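Local coordinates for protein chitinase A (PDB 4MNK) that probably hydrolyses chitin, as a plant class V chitinase of glycoside hydrolase family 18, and binds N-acetylglucosamine oligosaccharide, at residues Asn200-Pro205 / Arg243-Lys248; Asn251-Gly256 / Tyr294-Asn299; Ser272-Phe277 / Val302-Gln307; Glu284-Thr289 / Asn306-Ala311. All blocks are in the same frame, centred on the assembly; numbering follows the deposited sequence.

Interaction 1. Residues Asn200-Pro205 / Arg243-Lys248; sequences NFTGAP and RSWLLK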
# COMPACT_ATOMS: atom_id res chain seq x y z
N ASN A 200 9.29 -10.53 20.02
CA ASN A 200 8.79 -11.51 20.99
C ASN A 200 7.75 -10.96 21.97
O ASN A 200 7.57 -11.49 23.07
CB ASN A 200 9.95 -12.22 21.71
CG ASN A 200 11.00 -11.25 22.23
OD1 ASN A 200 10.70 -10.11 22.57
ND2 ASN A 200 12.24 -11.72 22.30
N PHE A 201 7.08 -9.87 21.57
CA PHE A 201 5.98 -9.28 22.31
C PHE A 201 4.88 -8.89 21.34
O PHE A 201 5.17 -8.55 20.19
CB PHE A 201 6.43 -8.04 23.09
CG PHE A 201 7.36 -8.35 24.23
CD1 PHE A 201 6.89 -8.90 25.40
CD2 PHE A 201 8.71 -8.07 24.12
CE1 PHE A 201 7.74 -9.18 26.45
CE2 PHE A 201 9.57 -8.34 25.17
CZ PHE A 201 9.09 -8.90 26.33
N THR A 202 3.63 -8.93 21.79
CA THR A 202 2.50 -8.47 20.98
C THR A 202 2.46 -6.95 20.96
O THR A 202 2.87 -6.29 21.92
CB THR A 202 1.15 -9.00 21.49
OG1 THR A 202 0.88 -8.47 22.80
CG2 THR A 202 1.13 -10.53 21.53
N GLY A 203 1.97 -6.40 19.85
CA GLY A 203 1.86 -4.96 19.67
C GLY A 203 0.84 -4.61 18.60
O GLY A 203 0.29 -5.50 17.94
N ALA A 204 0.60 -3.32 18.43
CA ALA A 204 -0.35 -2.82 17.43
C ALA A 204 0.39 -2.57 16.11
O ALA A 204 1.15 -1.60 16.01
CB ALA A 204 -1.02 -1.55 17.93
N PRO A 205 0.17 -3.43 15.10
CA PRO A 205 0.98 -3.39 13.87
C PRO A 205 0.81 -2.11 13.05
O PRO A 205 1.69 -1.78 12.25
CB PRO A 205 0.49 -4.60 13.08
CG PRO A 205 -0.19 -5.48 14.07
CD PRO A 205 -0.78 -4.56 15.08
N ARG A 243 -1.35 -8.65 11.96
CA ARG A 243 -0.15 -9.41 12.29
C ARG A 243 -0.43 -10.29 13.50
O ARG A 243 -1.02 -9.83 14.49
CB ARG A 243 1.03 -8.48 12.55
CG ARG A 243 1.56 -7.77 11.31
CD ARG A 243 2.45 -8.68 10.50
NE ARG A 243 2.78 -8.11 9.20
CZ ARG A 243 3.25 -8.81 8.17
NH1 ARG A 243 3.46 -10.12 8.29
NH2 ARG A 243 3.52 -8.21 7.02
N SER A 244 -0.01 -11.54 13.42
CA SER A 244 -0.34 -12.52 14.44
C SER A 244 0.89 -13.10 15.13
O SER A 244 1.96 -13.20 14.53
CB SER A 244 -1.17 -13.66 13.83
OG SER A 244 -0.40 -14.37 12.89
N TRP A 245 0.68 -13.49 16.38
CA TRP A 245 1.71 -14.10 17.22
C TRP A 245 1.14 -15.35 17.87
O TRP A 245 -0.08 -15.48 18.02
CB TRP A 245 2.07 -13.16 18.36
CG TRP A 245 2.93 -11.96 18.07
CD1 TRP A 245 4.28 -11.86 18.26
CD2 TRP A 245 2.50 -10.68 17.61
NE1 TRP A 245 4.71 -10.60 17.93
CE2 TRP A 245 3.64 -9.85 17.53
CE3 TRP A 245 1.25 -10.15 17.24
CZ2 TRP A 245 3.58 -8.52 17.11
CZ3 TRP A 245 1.19 -8.82 16.82
CH2 TRP A 245 2.35 -8.03 16.75
N LEU A 246 2.04 -16.24 18.29
CA LEU A 246 1.70 -17.29 19.24
C LEU A 246 2.11 -16.81 20.63
O LEU A 246 3.25 -16.38 20.83
CB LEU A 246 2.40 -18.60 18.89
CG LEU A 246 2.05 -19.24 17.54
CD1 LEU A 246 2.88 -20.49 17.30
CD2 LEU A 246 0.57 -19.55 17.43
N LEU A 247 1.17 -16.87 21.57
CA LEU A 247 1.42 -16.40 22.93
C LEU A 247 2.26 -17.38 23.73
O LEU A 247 2.11 -18.60 23.60
CB LEU A 247 0.09 -16.15 23.66
CG LEU A 247 -0.82 -15.05 23.10
CD1 LEU A 247 -2.18 -15.12 23.76
CD2 LEU A 247 -0.20 -13.67 23.28
N LYS A 248 3.15 -16.84 24.56
CA LYS A 248 3.94 -17.66 25.47
C LYS A 248 3.05 -18.26 26.56
O LYS A 248 3.20 -19.43 26.91
CB LYS A 248 5.09 -16.85 26.08
CG LYS A 248 6.11 -17.69 26.84
CD LYS A 248 7.33 -16.87 27.28
CE LYS A 248 8.35 -16.72 26.16
NZ LYS A 248 9.52 -15.90 26.58

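Interaction 2. Residues Asn251-Gly256 / Tyr294-Asn299; sequences NEVGIG and YAYKDN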
# COMPACT_ATOMS: atom_id res chain seq x y z
N ASN A 251 -2.78 -16.86 29.52
CA ASN A 251 -3.40 -15.92 30.45
C ASN A 251 -2.84 -14.50 30.36
O ASN A 251 -3.27 -13.60 31.08
CB ASN A 251 -3.36 -16.45 31.89
CG ASN A 251 -1.95 -16.78 32.36
OD1 ASN A 251 -0.96 -16.52 31.67
ND2 ASN A 251 -1.85 -17.36 33.56
N GLU A 252 -1.87 -14.32 29.47
CA GLU A 252 -1.33 -12.99 29.16
C GLU A 252 -1.70 -12.66 27.73
O GLU A 252 -1.09 -13.15 26.78
CB GLU A 252 0.18 -12.93 29.38
CG GLU A 252 0.57 -13.04 30.85
CD GLU A 252 2.06 -12.91 31.06
OE1 GLU A 252 2.58 -11.79 30.91
OE2 GLU A 252 2.69 -13.93 31.39
N VAL A 253 -2.73 -11.82 27.58
CA VAL A 253 -3.44 -11.68 26.31
C VAL A 253 -3.57 -10.25 25.81
O VAL A 253 -4.23 -10.01 24.79
CB VAL A 253 -4.86 -12.32 26.40
CG1 VAL A 253 -4.77 -13.83 26.58
CG2 VAL A 253 -5.67 -11.68 27.53
N GLY A 254 -2.97 -9.30 26.52
CA GLY A 254 -3.05 -7.89 26.14
C GLY A 254 -1.91 -7.48 25.23
O GLY A 254 -1.16 -8.32 24.74
N ILE A 255 -1.80 -6.17 25.00
CA ILE A 255 -0.67 -5.61 24.26
C ILE A 255 0.58 -5.67 25.14
O ILE A 255 0.52 -5.32 26.33
CB ILE A 255 -0.96 -4.16 23.77
CG1 ILE A 255 -1.88 -4.21 22.55
CG2 ILE A 255 0.34 -3.40 23.45
CD1 ILE A 255 -2.41 -2.86 22.10
N GLY A 256 1.69 -6.12 24.57
CA GLY A 256 2.94 -6.29 25.30
C GLY A 256 3.09 -7.65 25.95
O GLY A 256 4.02 -7.87 26.73
N TYR A 294 -7.28 -5.80 18.67
CA TYR A 294 -6.67 -7.12 18.71
C TYR A 294 -7.69 -8.17 19.10
O TYR A 294 -8.74 -7.85 19.67
CB TYR A 294 -5.42 -7.15 19.59
CG TYR A 294 -5.59 -6.78 21.05
CD1 TYR A 294 -5.80 -7.76 22.02
CD2 TYR A 294 -5.48 -5.45 21.47
CE1 TYR A 294 -5.93 -7.43 23.37
CE2 TYR A 294 -5.61 -5.11 22.81
CZ TYR A 294 -5.83 -6.10 23.75
OH TYR A 294 -5.96 -5.75 25.08
N ALA A 295 -7.38 -9.42 18.77
CA ALA A 295 -8.25 -10.53 19.10
C ALA A 295 -7.40 -11.72 19.49
O ALA A 295 -6.31 -11.92 18.95
CB ALA A 295 -9.16 -10.87 17.93
N TYR A 296 -7.89 -12.51 20.44
CA TYR A 296 -7.14 -13.65 20.93
C TYR A 296 -8.05 -14.82 21.27
O TYR A 296 -9.20 -14.64 21.67
CB TYR A 296 -6.28 -13.26 22.14
CG TYR A 296 -7.07 -12.79 23.33
CD1 TYR A 296 -7.38 -11.44 23.51
CD2 TYR A 296 -7.53 -13.70 24.29
CE1 TYR A 296 -8.11 -11.00 24.60
CE2 TYR A 296 -8.28 -13.27 25.38
CZ TYR A 296 -8.56 -11.93 25.53
OH TYR A 296 -9.29 -11.51 26.62
N LYS A 297 -7.51 -16.02 21.10
CA LYS A 297 -8.14 -17.26 21.53
C LYS A 297 -7.02 -18.24 21.80
O LYS A 297 -6.13 -18.41 20.97
CB LYS A 297 -9.09 -17.81 20.46
CG LYS A 297 -9.99 -18.93 20.98
CD LYS A 297 -11.03 -19.39 19.97
CE LYS A 297 -10.53 -20.55 19.14
NZ LYS A 297 -11.59 -21.09 18.23
N ASP A 298 -7.07 -18.89 22.96
CA ASP A 298 -6.03 -19.82 23.37
C ASP A 298 -4.64 -19.18 23.19
O ASP A 298 -4.39 -18.14 23.78
CB ASP A 298 -6.20 -21.17 22.65
CG ASP A 298 -7.53 -21.83 22.98
OD1 ASP A 298 -7.93 -21.81 24.16
OD2 ASP A 298 -8.20 -22.35 22.06
N ASN A 299 -3.77 -19.77 22.37
CA ASN A 299 -2.42 -19.20 22.19
C ASN A 299 -2.24 -18.31 20.95
O ASN A 299 -1.11 -17.99 20.59
CB ASN A 299 -1.36 -20.31 22.22
CG ASN A 299 -1.41 -21.22 21.01
OD1 ASN A 299 -2.48 -21.46 20.44
ND2 ASN A 299 -0.26 -21.74 20.62

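Interaction 3. Residues Ser272-Phe277 / Val302-Gln307; sequences SEIQNF and VGYDNQ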
# COMPACT_ATOMS: atom_id res chain seq x y z
N SER A 272 -10.98 -10.74 6.85
CA SER A 272 -12.05 -11.73 6.74
C SER A 272 -11.78 -12.96 7.61
O SER A 272 -12.68 -13.48 8.27
CB SER A 272 -12.29 -12.12 5.28
OG SER A 272 -12.78 -11.00 4.55
N GLU A 273 -10.53 -13.42 7.63
CA GLU A 273 -10.15 -14.53 8.49
C GLU A 273 -10.18 -14.15 9.97
O GLU A 273 -10.49 -14.98 10.82
CB GLU A 273 -8.79 -15.13 8.09
CG GLU A 273 -8.80 -15.89 6.76
CD GLU A 273 -9.70 -17.13 6.75
OE1 GLU A 273 -10.08 -17.63 7.83
OE2 GLU A 273 -10.03 -17.61 5.64
N ILE A 274 -9.88 -12.89 10.27
CA ILE A 274 -9.99 -12.37 11.64
C ILE A 274 -11.45 -12.36 12.10
O ILE A 274 -11.75 -12.70 13.24
CB ILE A 274 -9.33 -10.98 11.78
CG1 ILE A 274 -7.82 -11.10 11.56
CG2 ILE A 274 -9.63 -10.37 13.15
CD1 ILE A 274 -7.11 -9.78 11.33
N GLN A 275 -12.36 -12.01 11.19
CA GLN A 275 -13.80 -12.09 11.48
C GLN A 275 -14.22 -13.53 11.78
O GLN A 275 -15.00 -13.77 12.71
CB GLN A 275 -14.64 -11.51 10.34
CG GLN A 275 -14.35 -10.04 10.03
CD GLN A 275 -14.60 -9.13 11.22
OE1 GLN A 275 -15.74 -8.76 11.51
NE2 GLN A 275 -13.53 -8.75 11.91
N ASN A 276 -13.70 -14.48 11.01
CA ASN A 276 -13.92 -15.91 11.27
C ASN A 276 -13.37 -16.31 12.64
O ASN A 276 -14.01 -17.05 13.38
CB ASN A 276 -13.28 -16.77 10.18
CG ASN A 276 -13.92 -16.57 8.81
OD1 ASN A 276 -15.04 -16.07 8.69
ND2 ASN A 276 -13.20 -16.97 7.77
N PHE A 277 -12.18 -15.81 12.96
CA PHE A 277 -11.50 -16.04 14.24
C PHE A 277 -12.40 -15.61 15.40
O PHE A 277 -12.59 -16.36 16.36
CB PHE A 277 -10.17 -15.28 14.22
CG PHE A 277 -9.25 -15.56 15.39
CD1 PHE A 277 -8.63 -14.49 16.03
CD2 PHE A 277 -8.97 -16.86 15.81
CE1 PHE A 277 -7.76 -14.71 17.10
CE2 PHE A 277 -8.09 -17.08 16.87
CZ PHE A 277 -7.49 -16.01 17.52
N VAL A 302 -3.86 -11.68 17.46
CA VAL A 302 -3.72 -10.92 16.21
C VAL A 302 -4.07 -9.45 16.43
O VAL A 302 -5.07 -9.13 17.06
CB VAL A 302 -4.54 -11.56 15.05
CG1 VAL A 302 -6.04 -11.57 15.37
CG2 VAL A 302 -4.26 -10.86 13.72
N GLY A 303 -3.22 -8.56 15.91
CA GLY A 303 -3.47 -7.12 15.94
C GLY A 303 -3.84 -6.63 14.55
O GLY A 303 -3.21 -7.03 13.57
N TYR A 304 -4.85 -5.77 14.47
CA TYR A 304 -5.43 -5.38 13.18
C TYR A 304 -6.24 -4.11 13.32
O TYR A 304 -6.36 -3.54 14.42
CB TYR A 304 -6.33 -6.51 12.64
CG TYR A 304 -7.45 -6.88 13.59
CD1 TYR A 304 -8.75 -6.41 13.37
CD2 TYR A 304 -7.21 -7.66 14.72
CE1 TYR A 304 -9.79 -6.73 14.26
CE2 TYR A 304 -8.23 -7.98 15.61
CZ TYR A 304 -9.51 -7.51 15.37
OH TYR A 304 -10.50 -7.84 16.27
N ASP A 305 -6.81 -3.65 12.21
CA ASP A 305 -7.74 -2.54 12.22
C ASP A 305 -9.17 -3.04 12.10
O ASP A 305 -9.46 -3.92 11.28
CB ASP A 305 -7.43 -1.55 11.10
CG ASP A 305 -6.32 -0.59 11.48
OD1 ASP A 305 -6.55 0.23 12.40
OD2 ASP A 305 -5.24 -0.65 10.87
N ASN A 306 -10.05 -2.50 12.93
CA ASN A 306 -11.47 -2.85 12.87
C ASN A 306 -12.34 -1.66 12.48
O ASN A 306 -11.83 -0.61 12.09
CB ASN A 306 -11.94 -3.53 14.17
CG ASN A 306 -12.04 -2.58 15.35
OD1 ASN A 306 -11.75 -1.38 15.25
ND2 ASN A 306 -12.46 -3.12 16.49
N GLN A 307 -13.65 -1.84 12.59
CA GLN A 307 -14.60 -0.81 12.18
C GLN A 307 -14.34 0.52 12.89
O GLN A 307 -14.34 1.59 12.27
CB GLN A 307 -16.02 -1.31 12.44
CG GLN A 307 -16.43 -2.54 11.59
CD GLN A 307 -16.20 -3.90 12.26
OE1 GLN A 307 -15.16 -4.16 12.88
NE2 GLN A 307 -17.17 -4.80 12.11
O HOH W 1 -13.80 -6.78 13.82

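Interaction 4. Residues Glu284-Thr289 / Asn306-Ala311; sequences EVFDTT and NQQSVA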
# COMPACT_ATOMS: atom_id res chain seq x y z
N GLU A 284 -12.48 -9.95 20.77
CA GLU A 284 -12.00 -8.70 20.19
C GLU A 284 -11.89 -7.63 21.26
O GLU A 284 -12.78 -7.46 22.10
CB GLU A 284 -12.93 -8.22 19.08
CG GLU A 284 -12.58 -6.84 18.55
CD GLU A 284 -13.38 -6.45 17.33
OE1 GLU A 284 -12.77 -6.33 16.24
OE2 GLU A 284 -14.61 -6.26 17.44
N VAL A 285 -10.78 -6.89 21.22
CA VAL A 285 -10.53 -5.77 22.11
C VAL A 285 -10.15 -4.55 21.28
O VAL A 285 -9.33 -4.65 20.36
CB VAL A 285 -9.39 -6.08 23.11
CG1 VAL A 285 -9.18 -4.92 24.08
CG2 VAL A 285 -9.67 -7.37 23.88
N PHE A 286 -10.77 -3.41 21.58
CA PHE A 286 -10.34 -2.16 20.99
C PHE A 286 -9.32 -1.50 21.92
O PHE A 286 -9.56 -1.38 23.12
CB PHE A 286 -11.52 -1.22 20.74
CG PHE A 286 -11.11 0.15 20.25
CD1 PHE A 286 -11.14 1.25 21.10
CD2 PHE A 286 -10.68 0.33 18.94
CE1 PHE A 286 -10.77 2.51 20.65
CE2 PHE A 286 -10.29 1.58 18.48
CZ PHE A 286 -10.34 2.68 19.34
N ASP A 287 -8.19 -1.10 21.35
CA ASP A 287 -7.16 -0.42 22.12
C ASP A 287 -7.14 1.07 21.81
O ASP A 287 -6.63 1.49 20.77
CB ASP A 287 -5.78 -1.04 21.85
CG ASP A 287 -4.74 -0.54 22.83
OD1 ASP A 287 -4.85 -0.87 24.03
OD2 ASP A 287 -3.81 0.18 22.40
N THR A 288 -7.68 1.86 22.73
CA THR A 288 -7.78 3.30 22.51
C THR A 288 -6.42 4.00 22.51
O THR A 288 -6.25 5.01 21.82
CB THR A 288 -8.77 3.96 23.48
OG1 THR A 288 -9.02 5.30 23.06
CG2 THR A 288 -8.25 3.96 24.92
N THR A 289 -5.47 3.45 23.25
CA THR A 289 -4.12 4.01 23.37
C THR A 289 -3.43 4.10 22.00
O THR A 289 -2.80 5.11 21.69
CB THR A 289 -3.27 3.18 24.37
OG1 THR A 289 -3.89 3.20 25.66
CG2 THR A 289 -1.85 3.73 24.49
N ASN A 306 -10.05 -2.50 12.93
CA ASN A 306 -11.47 -2.85 12.87
C ASN A 306 -12.34 -1.66 12.48
O ASN A 306 -11.83 -0.61 12.09
CB ASN A 306 -11.94 -3.53 14.17
CG ASN A 306 -12.04 -2.58 15.35
OD1 ASN A 306 -11.75 -1.38 15.25
ND2 ASN A 306 -12.46 -3.12 16.49
N GLN A 307 -13.65 -1.84 12.59
CA GLN A 307 -14.60 -0.81 12.18
C GLN A 307 -14.34 0.52 12.89
O GLN A 307 -14.34 1.59 12.27
CB GLN A 307 -16.02 -1.31 12.44
CG GLN A 307 -16.43 -2.54 11.59
CD GLN A 307 -16.20 -3.90 12.26
OE1 GLN A 307 -15.16 -4.16 12.88
NE2 GLN A 307 -17.17 -4.80 12.11
N GLN A 308 -14.08 0.46 14.19
CA GLN A 308 -13.81 1.65 14.99
C GLN A 308 -12.47 2.31 14.64
O GLN A 308 -12.41 3.52 14.43
CB GLN A 308 -13.87 1.34 16.48
CG GLN A 308 -13.76 2.57 17.37
CD GLN A 308 -14.00 2.28 18.83
OE1 GLN A 308 -14.13 1.12 19.24
NE2 GLN A 308 -14.06 3.33 19.63
N SER A 309 -11.40 1.52 14.58
CA SER A 309 -10.09 2.10 14.31
C SER A 309 -9.99 2.67 12.89
O SER A 309 -9.34 3.69 12.70
CB SER A 309 -8.95 1.12 14.61
OG SER A 309 -8.92 0.05 13.70
N VAL A 310 -10.65 2.04 11.92
CA VAL A 310 -10.65 2.56 10.55
C VAL A 310 -11.37 3.91 10.49
O VAL A 310 -10.87 4.86 9.89
CB VAL A 310 -11.24 1.55 9.54
CG1 VAL A 310 -11.51 2.21 8.19
CG2 VAL A 310 -10.29 0.38 9.36
N ALA A 311 -12.53 4.02 11.13
CA ALA A 311 -13.25 5.29 11.17
C ALA A 311 -12.37 6.38 11.80
O ALA A 311 -12.34 7.51 11.31
CB ALA A 311 -14.55 5.16 11.93
O HOH W 2 -15.88 -4.46 15.70
O HOH W 1 -13.80 -6.78 13.82

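Interaction 1. Residues Asn200-Pro205 / Arg243-Lys248
Thr-202 sits over the flat of the Trp-245 indole: its CA is 3.9 Å from the centroid of the six-membered ring and 11° off the ring normal, a CH-pi contact. Phe-201 C lies over the same face, shifted toward the rim. Phe-201 O comes within 3.1 Å of Trp-245 NE1, at too poor an angle for a hydrogen bond; the indole N-H goes instead to Glu-199 O. Trp-245 has CG anti to its own carbonyl carbon (chi1 -76°), which starts the ring off toward the loop. The strand it stands on, 234-247, is the seventh strand of the family 18 TIM barrel, prolonged into the insertion domain, and the loop runs roughly antiparallel to it. Pro-205 takes the indole at its edge, CG 4.5 Å from Trp-245 CH2, and also packs that CG 3.6 Å from Arg-243 CB. Beyond CG the arginine bends away (chi2 -80°); it lines the glycan pocket, touching a bound N-acetylglucosamine, and its NE forms a salt bridge with Asp-193. Farther along the strand, Leu-247 CD2 meets Thr-202 CG2 at 3.8 Å, while Thr-202 OG1 is hydrogen-bonded to Gly-254 O.

Interaction 2. Residues Asn251-Gly256 / Tyr294-Asn299
Tyr-294 and Tyr-296 both place CG between the backbone N and the carbonyl carbon (chi1 59° and 62°), and from alternate positions of strand 292-297 they bring two rings up against the loop at Val-253 to Ile-255. Tyr-296 receives Val-253 squarely on one face. The valine CB is 3.5 Å from the ring centroid and 7° off the normal, a CH-pi contact, and its two methyls spread over the same ring: CG2 settles 3.5 Å from Tyr-296 CZ, CG1 lies 3.6 Å from Tyr-296 CD2. The two side chains cross at about a right angle, with CB over the ring centre and both methyls in contact with ring atoms.

Tyr-294 is met more obliquely. Val-253 O, which accepts a hydrogen bond from Trp-301 NE1, also lies 3.4 Å from Tyr-294 CE1. Gly-254 CA is 3.8 Å from Tyr-294 OH, and Ile-255 CG1 lies 3.8 Å from Tyr-294 CE2, with CD1 close by. The Tyr-294 ring also stacks on Trp-301, whose strand follows in the chain. No hydrogen bond links the two segments, so the loop rests on the strand through apolar and aromatic contact. Strand 292-297, whose tyrosines the 251-256 loop lies against, runs antiparallel to 283-287 and 300-304 in the alpha+beta insertion domain that many family 18 chitinases carry on the TIM barrel.

Interaction 3. Residues Ser272-Phe277 / Val302-Gln307
Helix 271-279 packs against strand 300-304 in the alpha+beta insertion domain of the family 18 barrel, and Ile-274 is the residue that fits it to Val-302 and Tyr-304. The short axes come within 10.6 Å of each other, their N-to-C directions 129° apart. Ile-274 uses both branches. Its CG2 stands over the centre of the Tyr-304 ring, 3.6 Å from the centroid and 12° off the normal, a CH-pi contact. Its CD1 lies at the root of the same side chain, 3.6 Å from Tyr-304 CB, and touches Val-302 CG2 at 3.9 Å. The isoleucine and the tyrosine slide past each other in opposite directions.

One turn on, Phe-277 brings its CD1 to 4.0 Å from Val-302 CG1, so the two valine methyls serve different helix residues. The tyrosine hydroxyl is hydrogen-bonded to Glu-284 OE1, giving the buried ring a polar anchor on strand 283-287. An alanine in place of Tyr-304 would keep the CB beside Ile-274 CD1 but would probably open a gap under Ile-274 CG2 and deprive the Glu-284 carboxylate of its hydroxyl partner.

Between Gln-275 and Gln-307 the link is polar and indirect. Their amides are joined by one water, which accepts from Gln-275 NE2 at 2.8 Å and donates to Gln-307 OE1 at 3.1 Å.

Interaction 4. Residues Glu284-Thr289 / Asn306-Ala311
A capping box opens helix 307-319, and its cap residue, Asn-306, also reaches across to Glu-284 on strand 283-287. Within the box Asn-306 OD1 accepts from Ser-309 N at 3.0 Å, the donor nearly in line with the C=O bond (169°), and Ser-309 OG, also hydrogen-bonded to Asp-305 OD1, accepts in return from Asn-306 N at 2.9 Å. That leaves the other end of the amide for the strand: Asn-306 ND2 gives a weak hydrogen bond of 3.2 Å to Glu-284 OE1, the carboxylate and amide planes standing 90° apart. To this OE1, already engaged by Tyr-304 OH, the water between Gln-275 and Gln-307 donates at 2.7 Å, and a second water joins Glu-284 OE2 to Gln-307 OE1.

The site is where the chain, having completed the strands of the insertion domain, re-enters the TIM barrel through the helix that follows its seventh strand. Beside the polar group, Phe-286 is stacked with the side-chain amide of Gln-308, planes only 11° apart. Gln-308 OE1 lies over one face, shifted toward the rim, 3.3 Å from Phe-286 CG, and NE2 is 3.5 Å from Phe-286 CE1. An alanine in place of Phe-286 would take away the ring under the Gln-308 amide and would probably leave that amide freer to turn. The CE2 corner of the ring lies 4.1 Å from Ser-309 CB, in the first turn of the helix.

Overall arrangement
All four contacts gather on one side of the chain, in and around the insertion domain that interrupts the TIM barrel between strand 234-247 and helix 307-319. Centres of interactions 1 and 2 are about 8 Å apart, those of 3 and 4 about 11 Å, and 1 and 4 are the farthest pair at about 17 Å. Antiparallel strands connect them: 234-247 pairs with 300-304, which pairs with 292-297, which pairs with 283-287. Interaction 1 closes before the others open; 2 alternates along the chain with 3 and 4, which share Asn-306, Gln-307 and a water. The contacts thus extend from Arg-243 of the sugar pocket to the helix by which the chain returns to the barrel.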